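PDB 1QSA: protein (soluble lytic transglycosylase SLT70) from Escherichia coli, which cleaves the glycosidic bonds between N-acetylmuramic acid and N-acetylglucosamine in peptidoglycan, working from the chain ends and leaving a 1,6-anhydro bond in the muramic acid. Local coordinates for residues E42-Q45 with I46-L50; V79-L82 with A83-E86; T525-N528 with I529-Y533; L534-V537 with Y538-F541. All coordinates share one frame; numbering follows the deposited sequence.

Contact 1 (E42-Q45 with I46-L50); sequences EYRQ and ITDDL
Thr47 meets Tyr43, one helical turn back, through hydrogen bonds and through a methyl on its ring. Tyr43 O accepts Thr47 N at 2.9 Å and Thr47 OG1 at 2.8 Å, the two donors arriving from opposite faces of the carbonyl plane. A chi1 of 55° sets OG1 between its own backbone N and carbonyl carbon, from where it folds back onto the preceding turn; threonine thus satisfies its hydroxyl within the helix. The other backbone bonds run from Ile46 N to Glu42 O, 2.9 Å, and from Asp48 N to Arg44 O, while a weak one from Asp48 N to Gln45 O marks the approach to the helix end.

The apolar contact is a CH-pi interaction: Thr47 CG2 lies 3.9 Å from the centroid of the Tyr43 ring, 22° off its normal and displaced toward the CZ side. One small side chain therefore serves both a carbonyl and an aromatic face.

The charged pair within this stretch is linked by a water. Arg44, extended from CG to NE, donates from NE to water 1 at 2.9 Å, in the guanidinium plane, and that water donates to Asp48 OD1 at 2.8 Å, spanning a direct gap of 4.8 Å from Arg44 NE to Asp48 OD1. Arg44 NH2 also forms a salt bridge with Asp18, and Arg44 makes a cation-pi contact with Trp17; Asp48 OD2 takes a hydrogen bond from Trp17 NE1 and forms a salt bridge with Arg20.

In the helical N-terminal part of the chain, Tyr43 and Ile46 pack on Phe61 of helix 55-64, and Thr47 and Leu50 lie against Arg77 of helix 69-84.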
# COMPACT_ATOMS: atom_id res chain seq x y z
N GLU A 42 -7.67 27.96 15.25
CA GLU A 42 -6.71 28.99 14.88
C GLU A 42 -6.17 28.71 13.48
O GLU A 42 -5.99 29.62 12.67
CB GLU A 42 -5.55 29.01 15.86
CG GLU A 42 -5.89 29.48 17.24
CD GLU A 42 -4.67 29.52 18.13
OE1 GLU A 42 -4.14 28.44 18.47
OE2 GLU A 42 -4.24 30.63 18.50
N TYR A 43 -5.92 27.43 13.21
CA TYR A 43 -5.41 27.02 11.91
C TYR A 43 -6.42 27.38 10.83
O TYR A 43 -6.05 27.91 9.77
CB TYR A 43 -5.13 25.50 11.90
CG TYR A 43 -4.77 24.97 10.52
CD1 TYR A 43 -3.46 25.06 10.03
CD2 TYR A 43 -5.75 24.40 9.70
CE1 TYR A 43 -3.14 24.59 8.74
CE2 TYR A 43 -5.44 23.94 8.42
CZ TYR A 43 -4.14 24.04 7.95
OH TYR A 43 -3.86 23.59 6.67
N ARG A 44 -7.70 27.11 11.10
CA ARG A 44 -8.76 27.42 10.14
C ARG A 44 -8.81 28.93 9.89
O ARG A 44 -8.94 29.38 8.75
CB ARG A 44 -10.11 26.90 10.65
CG ARG A 44 -11.21 26.98 9.60
CD ARG A 44 -12.53 26.35 10.09
NE ARG A 44 -13.62 26.55 9.14
CZ ARG A 44 -14.80 25.94 9.18
NH1 ARG A 44 -15.11 25.07 10.13
NH2 ARG A 44 -15.71 26.23 8.26
N GLN A 45 -8.70 29.72 10.96
CA GLN A 45 -8.72 31.18 10.84
C GLN A 45 -7.55 31.70 10.01
O GLN A 45 -7.72 32.53 9.11
CB GLN A 45 -8.67 31.78 12.24
CG GLN A 45 -8.79 33.28 12.31
CD GLN A 45 -8.89 33.74 13.74
OE1 GLN A 45 -7.90 33.76 14.47
NE2 GLN A 45 -10.11 34.05 14.18
N ILE A 46 -6.35 31.20 10.29
CA ILE A 46 -5.16 31.64 9.57
C ILE A 46 -5.25 31.29 8.09
O ILE A 46 -5.02 32.14 7.22
CB ILE A 46 -3.89 31.03 10.19
CG1 ILE A 46 -3.68 31.61 11.59
CG2 ILE A 46 -2.67 31.29 9.32
CD1 ILE A 46 -2.55 30.92 12.36
N THR A 47 -5.63 30.05 7.79
CA THR A 47 -5.73 29.59 6.41
C THR A 47 -6.88 30.17 5.61
O THR A 47 -6.85 30.16 4.38
CB THR A 47 -5.73 28.05 6.28
OG1 THR A 47 -6.76 27.47 7.10
CG2 THR A 47 -4.38 27.50 6.71
N ASP A 48 -7.90 30.67 6.31
CA ASP A 48 -9.05 31.30 5.67
C ASP A 48 -8.63 32.55 4.89
O ASP A 48 -9.30 32.95 3.94
CB ASP A 48 -10.08 31.71 6.72
CG ASP A 48 -11.20 30.70 6.88
OD1 ASP A 48 -11.12 29.60 6.33
OD2 ASP A 48 -12.18 31.03 7.58
N ASP A 49 -7.55 33.19 5.32
CA ASP A 49 -7.07 34.40 4.68
C ASP A 49 -5.56 34.27 4.45
O ASP A 49 -4.83 35.25 4.61
CB ASP A 49 -7.37 35.60 5.60
CG ASP A 49 -7.29 36.94 4.88
OD1 ASP A 49 -7.54 36.99 3.65
OD2 ASP A 49 -6.98 37.96 5.55
N LEU A 50 -5.11 33.09 4.05
CA LEU A 50 -3.68 32.85 3.86
C LEU A 50 -2.99 33.82 2.89
O LEU A 50 -1.84 34.19 3.09
CB LEU A 50 -3.40 31.40 3.46
CG LEU A 50 -1.97 30.94 3.80
CD1 LEU A 50 -1.74 30.95 5.32
CD2 LEU A 50 -1.69 29.55 3.20
O HOH W 1 -13.29 27.90 6.61

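Contact 2 (V79-L82 with A83-E86); sequences VNEL and ARRE
Glu81 OE2 is gripped by two arginines at once, Arg84 NH2 at 2.8 Å and Arg85 NE also at 2.8 Å, the heart of a salt-bridge network along one helix. Arg84 uses the syn lone pair of that oxygen; Arg85 comes to its anti side, 18° out of the carboxylate plane. The other oxygen, Glu81 OE1, takes Arg84 NE at 2.8 Å, so Arg84 holds the carboxylate in a side-on, two-nitrogen grip with the two planes tilted 30° apart. Arg85 instead turns its guanidinium steeply, 70° from the carboxylate.

Spacing explains the choice of residues: arginines three and four positions after a glutamate lie one turn along the same helix face. Glu81 bends at chi2 to bring its carboxylate back to them, and Arg84 bends at chi3 to lie alongside it, whereas Arg85 stays extended from CG to NE. Three N-H groups thus fix the rotation of a buried carboxylate, and the two positive charges probably favour its ionised form. Leu82 CD2 approaches the Arg85 guanidinium obliquely, 3.9 Å from NH1.

Beneath the side chains, Ala83 N bonds to Val79 O at 3.0 Å and Arg84 N to Asn80 O at 2.9 Å. Glu86, with positive phi, ends the helix in a Schellman motif, its N bonding to Ala83 O at 2.9 Å.

Arg85 NH2 reaches on to Gln53 O. Around the helix end, Val79 and Leu82 pack on Phe94 of helix 88-94, while Asn80 OD1 takes a hydrogen bond from Asn107 ND2 of helix 102-114, and Ala83 touches Asn107 too.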
# COMPACT_ATOMS: atom_id res chain seq x y z
N VAL A 79 5.15 28.28 2.51
CA VAL A 79 6.29 28.46 1.61
C VAL A 79 5.72 28.60 0.20
O VAL A 79 6.12 29.49 -0.57
CB VAL A 79 7.26 27.27 1.68
CG1 VAL A 79 8.11 27.18 0.40
CG2 VAL A 79 8.19 27.44 2.87
N ASN A 80 4.75 27.76 -0.13
CA ASN A 80 4.13 27.82 -1.46
C ASN A 80 3.37 29.15 -1.64
O ASN A 80 3.35 29.71 -2.75
CB ASN A 80 3.23 26.59 -1.69
CG ASN A 80 4.03 25.30 -1.75
OD1 ASN A 80 5.21 25.32 -2.06
ND2 ASN A 80 3.40 24.17 -1.44
N GLU A 81 2.77 29.67 -0.57
CA GLU A 81 2.05 30.96 -0.65
C GLU A 81 3.04 32.09 -0.91
O GLU A 81 2.80 32.96 -1.75
CB GLU A 81 1.24 31.22 0.63
CG GLU A 81 0.70 32.66 0.80
CD GLU A 81 -0.14 33.18 -0.38
OE1 GLU A 81 -0.69 32.37 -1.16
OE2 GLU A 81 -0.25 34.41 -0.52
N LEU A 82 4.17 32.08 -0.21
CA LEU A 82 5.19 33.11 -0.40
C LEU A 82 5.73 33.02 -1.83
O LEU A 82 6.01 34.04 -2.46
CB LEU A 82 6.30 33.01 0.65
CG LEU A 82 5.82 33.36 2.07
CD1 LEU A 82 6.90 32.99 3.07
CD2 LEU A 82 5.47 34.84 2.17
N ALA A 83 5.81 31.81 -2.38
CA ALA A 83 6.27 31.64 -3.76
C ALA A 83 5.23 32.25 -4.71
O ALA A 83 5.58 32.91 -5.69
CB ALA A 83 6.49 30.15 -4.08
N ARG A 84 3.94 32.07 -4.39
CA ARG A 84 2.87 32.63 -5.21
C ARG A 84 2.97 34.16 -5.25
O ARG A 84 2.69 34.78 -6.28
CB ARG A 84 1.50 32.23 -4.67
CG ARG A 84 0.34 32.64 -5.57
CD ARG A 84 -0.99 32.54 -4.81
NE ARG A 84 -1.08 33.52 -3.72
CZ ARG A 84 -1.33 34.82 -3.88
NH1 ARG A 84 -1.58 35.32 -5.08
NH2 ARG A 84 -1.36 35.61 -2.82
N ARG A 85 3.35 34.77 -4.12
CA ARG A 85 3.52 36.23 -4.03
C ARG A 85 4.83 36.68 -4.67
O ARG A 85 5.09 37.88 -4.78
CB ARG A 85 3.60 36.67 -2.58
CG ARG A 85 2.39 36.33 -1.73
CD ARG A 85 2.66 36.74 -0.30
NE ARG A 85 1.62 36.22 0.59
CZ ARG A 85 1.52 36.48 1.89
NH1 ARG A 85 2.42 37.26 2.48
NH2 ARG A 85 0.54 35.95 2.60
N GLU A 86 5.66 35.71 -5.06
CA GLU A 86 7.00 35.97 -5.63
C GLU A 86 7.90 36.68 -4.61
O GLU A 86 8.82 37.43 -4.94
CB GLU A 86 6.91 36.75 -6.95
CG GLU A 86 6.23 35.95 -8.06
CD GLU A 86 6.19 36.68 -9.39
OE1 GLU A 86 7.26 37.11 -9.86
OE2 GLU A 86 5.10 36.80 -9.97

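Contact 3 (T525-N528 with I529-Y533); sequences TNIN and IGTSY
Ile529 and Asn528 bury the most surface in this stretch of helix 523-540, which belongs to the lysozyme-like SLT domain, and each reaches to a neighbouring turn. Ile529 bonds through N to Thr525 O at 3.0 Å. Its chi1 of -63° puts CG1 beside its own N and close to that same carbonyl oxygen, so that CD1 lies alongside Thr525 CG2 at 4.1 Å; the branched hydrocarbon then continues to Val506 of helix 499-509. Asn528, more open to solvent, suits a polar link: OD1 accepts water 2 at 2.7 Å, and this water also bonds to Ser532 OG, in the conformer given, at 2.8 Å and, weakly, to Thr531 OG1. The buried amide of Asn526, about 8 Å from the side chain of Glu478, the predicted active-site residue, ties the helix to a loop through Met495 N.

Thr531 gives Ile527 O two donors, OG1 at 2.7 Å and N at 2.9 Å. With a valine in its place, Ile527 O would probably keep just the backbone N-H, and water 2 would probably lose a weak acceptor. The apolar branch of Thr531 makes the remaining touch, CG2 meeting Ile527 CG2 at 3.9 Å.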
# COMPACT_ATOMS: atom_id res chain seq x y z
N THR A 525 -23.76 1.52 8.46
CA THR A 525 -24.09 1.45 7.04
C THR A 525 -23.06 0.58 6.32
O THR A 525 -23.42 -0.30 5.53
CB THR A 525 -24.09 2.86 6.39
OG1 THR A 525 -25.01 3.71 7.09
CG2 THR A 525 -24.49 2.79 4.92
N ASN A 526 -21.78 0.81 6.63
CA ASN A 526 -20.69 0.08 6.01
C ASN A 526 -20.79 -1.42 6.33
O ASN A 526 -20.72 -2.26 5.44
CB ASN A 526 -19.34 0.66 6.47
CG ASN A 526 -18.20 0.16 5.65
OD1 ASN A 526 -17.72 -0.96 5.84
ND2 ASN A 526 -17.75 0.98 4.70
N ILE A 527 -21.00 -1.75 7.60
CA ILE A 527 -21.13 -3.15 8.02
C ILE A 527 -22.35 -3.81 7.37
O ILE A 527 -22.29 -4.95 6.94
CB ILE A 527 -21.14 -3.26 9.57
CG1 ILE A 527 -19.76 -2.91 10.12
CG2 ILE A 527 -21.53 -4.66 10.03
CD1 ILE A 527 -19.72 -2.64 11.63
N ASN A 528 -23.45 -3.07 7.26
CA ASN A 528 -24.67 -3.58 6.63
C ASN A 528 -24.39 -3.97 5.16
O ASN A 528 -24.56 -5.14 4.76
CB ASN A 528 -25.74 -2.47 6.70
CG ASN A 528 -27.09 -2.89 6.12
OD1 ASN A 528 -27.34 -4.07 5.87
ND2 ASN A 528 -27.96 -1.92 5.90
N ILE A 529 -23.89 -3.02 4.37
CA ILE A 529 -23.63 -3.28 2.95
C ILE A 529 -22.47 -4.24 2.71
O ILE A 529 -22.54 -5.11 1.83
CB ILE A 529 -23.42 -1.94 2.20
CG1 ILE A 529 -24.71 -1.12 2.29
CG2 ILE A 529 -23.04 -2.19 0.72
CD1 ILE A 529 -24.62 0.29 1.73
N GLY A 530 -21.44 -4.14 3.55
CA GLY A 530 -20.28 -4.99 3.41
C GLY A 530 -20.57 -6.44 3.77
O GLY A 530 -20.16 -7.35 3.04
N THR A 531 -21.27 -6.67 4.88
CA THR A 531 -21.61 -8.05 5.25
C THR A 531 -22.54 -8.67 4.20
O THR A 531 -22.51 -9.86 3.94
CB THR A 531 -22.28 -8.18 6.64
OG1 THR A 531 -23.48 -7.38 6.71
CG2 THR A 531 -21.31 -7.80 7.76
N SER A 532 -23.38 -7.84 3.58
CA SER A 532 -24.27 -8.30 2.53
C SER A 532 -23.46 -8.77 1.30
O SER A 532 -23.65 -9.90 0.84
CB SER A 532 -25.28 -7.23 2.13
OG SER A 532 -26.27 -7.10 3.14
N TYR A 533 -22.50 -7.97 0.84
CA TYR A 533 -21.70 -8.40 -0.31
C TYR A 533 -20.85 -9.63 0.04
O TYR A 533 -20.75 -10.58 -0.76
CB TYR A 533 -20.81 -7.27 -0.83
CG TYR A 533 -20.15 -7.63 -2.15
CD1 TYR A 533 -20.91 -7.83 -3.30
CD2 TYR A 533 -18.77 -7.87 -2.22
CE1 TYR A 533 -20.32 -8.28 -4.49
CE2 TYR A 533 -18.18 -8.32 -3.41
CZ TYR A 533 -18.96 -8.53 -4.53
OH TYR A 533 -18.38 -9.05 -5.68
O HOH W 2 -26.63 -6.66 5.90

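Contact 4 (L534-V537 with Y538-F541); sequences LQYV and YQQF
A chi1 of 166° swings the Tyr536 ring away from its own N and toward the following turn, where Gln539 and Gln540 meet it. Gln539 takes the unusual chi1 of 65° and bends again at chi2, which curls its amide back onto the backbone. Its NE2 donates to Tyr536 O at 3.0 Å, in the carbonyl plane and on a lone pair, while Gln540 N reaches the same oxygen at 3.0 Å; two donors thus hold one carbonyl. The Gln539 amide and the Tyr536 ring lie 29° apart, with NE2 at 3.7 Å from CD1. The Gln540 side chain, in one of two modelled conformers, runs alongside that of Tyr536, amide and ring steeply inclined, and gives Tyr536 OH a weak bond from NE2, 2.9 Å long. Glutamine suits both places, being long and able to donate.

With a leucine in place of Tyr536, Gln540 NE2 would probably lose its weak partner, and a gap would be likely beside Met508 and Phe509.

Phe541 N closes the last turn onto Val537 O at 3.2 Å, and the same oxygen lies in the plane of the Phe541 ring at its edge, 3.3 Å from CD2. Phe541 also touches Phe547 and Val559. This is the C-terminal end of a helix in the all-helical, lysozyme-like SLT domain, where the chain turns away toward helix 545-554.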
# COMPACT_ATOMS: atom_id res chain seq x y z
N LEU A 534 -20.28 -9.63 1.24
CA LEU A 534 -19.45 -10.75 1.68
C LEU A 534 -20.28 -12.04 1.73
O LEU A 534 -19.83 -13.09 1.26
CB LEU A 534 -18.84 -10.43 3.05
CG LEU A 534 -17.79 -11.43 3.58
CD1 LEU A 534 -16.60 -11.53 2.62
CD2 LEU A 534 -17.34 -10.99 4.97
N GLN A 535 -21.51 -11.93 2.22
CA GLN A 535 -22.42 -13.09 2.28
C GLN A 535 -22.74 -13.56 0.85
O GLN A 535 -22.81 -14.76 0.58
CB GLN A 535 -23.71 -12.71 3.02
CG GLN A 535 -24.86 -13.72 2.88
CD GLN A 535 -24.54 -15.12 3.38
OE1 GLN A 535 -23.79 -15.30 4.33
NE2 GLN A 535 -25.15 -16.11 2.74
N TYR A 536 -22.89 -12.61 -0.08
CA TYR A 536 -23.18 -12.93 -1.47
C TYR A 536 -22.07 -13.79 -2.08
O TYR A 536 -22.34 -14.86 -2.62
CB TYR A 536 -23.39 -11.65 -2.29
CG TYR A 536 -23.37 -11.85 -3.79
CD1 TYR A 536 -24.33 -12.64 -4.44
CD2 TYR A 536 -22.38 -11.27 -4.57
CE1 TYR A 536 -24.28 -12.84 -5.83
CE2 TYR A 536 -22.33 -11.46 -5.95
CZ TYR A 536 -23.28 -12.24 -6.57
OH TYR A 536 -23.22 -12.38 -7.94
N VAL A 537 -20.81 -13.34 -1.98
CA VAL A 537 -19.72 -14.14 -2.55
C VAL A 537 -19.49 -15.44 -1.77
O VAL A 537 -19.07 -16.45 -2.33
CB VAL A 537 -18.40 -13.32 -2.76
CG1 VAL A 537 -18.62 -12.22 -3.81
CG2 VAL A 537 -17.91 -12.73 -1.46
N TYR A 538 -19.79 -15.41 -0.47
CA TYR A 538 -19.64 -16.60 0.37
C TYR A 538 -20.58 -17.73 -0.11
O TYR A 538 -20.13 -18.83 -0.43
CB TYR A 538 -19.91 -16.23 1.83
CG TYR A 538 -19.63 -17.33 2.86
CD1 TYR A 538 -18.31 -17.73 3.14
CD2 TYR A 538 -20.66 -17.91 3.59
CE1 TYR A 538 -18.05 -18.67 4.13
CE2 TYR A 538 -20.40 -18.86 4.58
CZ TYR A 538 -19.08 -19.23 4.85
OH TYR A 538 -18.81 -20.16 5.82
N GLN A 539 -21.88 -17.43 -0.24
CA GLN A 539 -22.83 -18.45 -0.69
C GLN A 539 -22.59 -18.84 -2.14
O GLN A 539 -22.73 -20.00 -2.50
CB GLN A 539 -24.28 -17.97 -0.47
CG GLN A 539 -24.72 -16.76 -1.30
CD GLN A 539 -25.10 -17.11 -2.74
OE1 GLN A 539 -25.71 -18.14 -2.99
NE2 GLN A 539 -24.73 -16.24 -3.68
N GLN A 540 -22.16 -17.88 -2.96
CA GLN A 540 -21.91 -18.13 -4.37
C GLN A 540 -20.83 -19.20 -4.57
O GLN A 540 -20.93 -20.03 -5.48
CB GLN A 540 -21.54 -16.85 -5.11
CG GLN A 540 -21.55 -17.03 -6.62
CD GLN A 540 -21.50 -15.72 -7.37
OE1 GLN A 540 -20.43 -15.19 -7.66
NE2 GLN A 540 -22.67 -15.19 -7.68
N PHE A 541 -19.82 -19.19 -3.70
CA PHE A 541 -18.74 -20.16 -3.79
C PHE A 541 -18.80 -21.31 -2.78
O PHE A 541 -17.77 -21.84 -2.38
CB PHE A 541 -17.38 -19.46 -3.75
CG PHE A 541 -17.08 -18.65 -4.99
CD1 PHE A 541 -16.59 -19.26 -6.13
CD2 PHE A 541 -17.33 -17.28 -5.02
CE1 PHE A 541 -16.34 -18.52 -7.29
CE2 PHE A 541 -17.09 -16.54 -6.17
CZ PHE A 541 -16.60 -17.16 -7.31

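Overall arrangement
The four contacts form two pairs. Contacts 1 and 2, with centres about 16 Å apart, belong to neighbouring helices, and they touch where Arg85 NH2 packs 3.0 Å from Leu50 O. Contacts 3 and 4, about 13 Å apart between centres, follow one another along helix 523-540 of the SLT domain. There the side chains of Asn526 and Leu534 each come to about 8 Å from that of Glu478, the predicted active-site residue. The N-terminal pair lies well away from this site; contacts 2 and 4 are about 54 Å apart between centres, on opposite sides of the chain's centre.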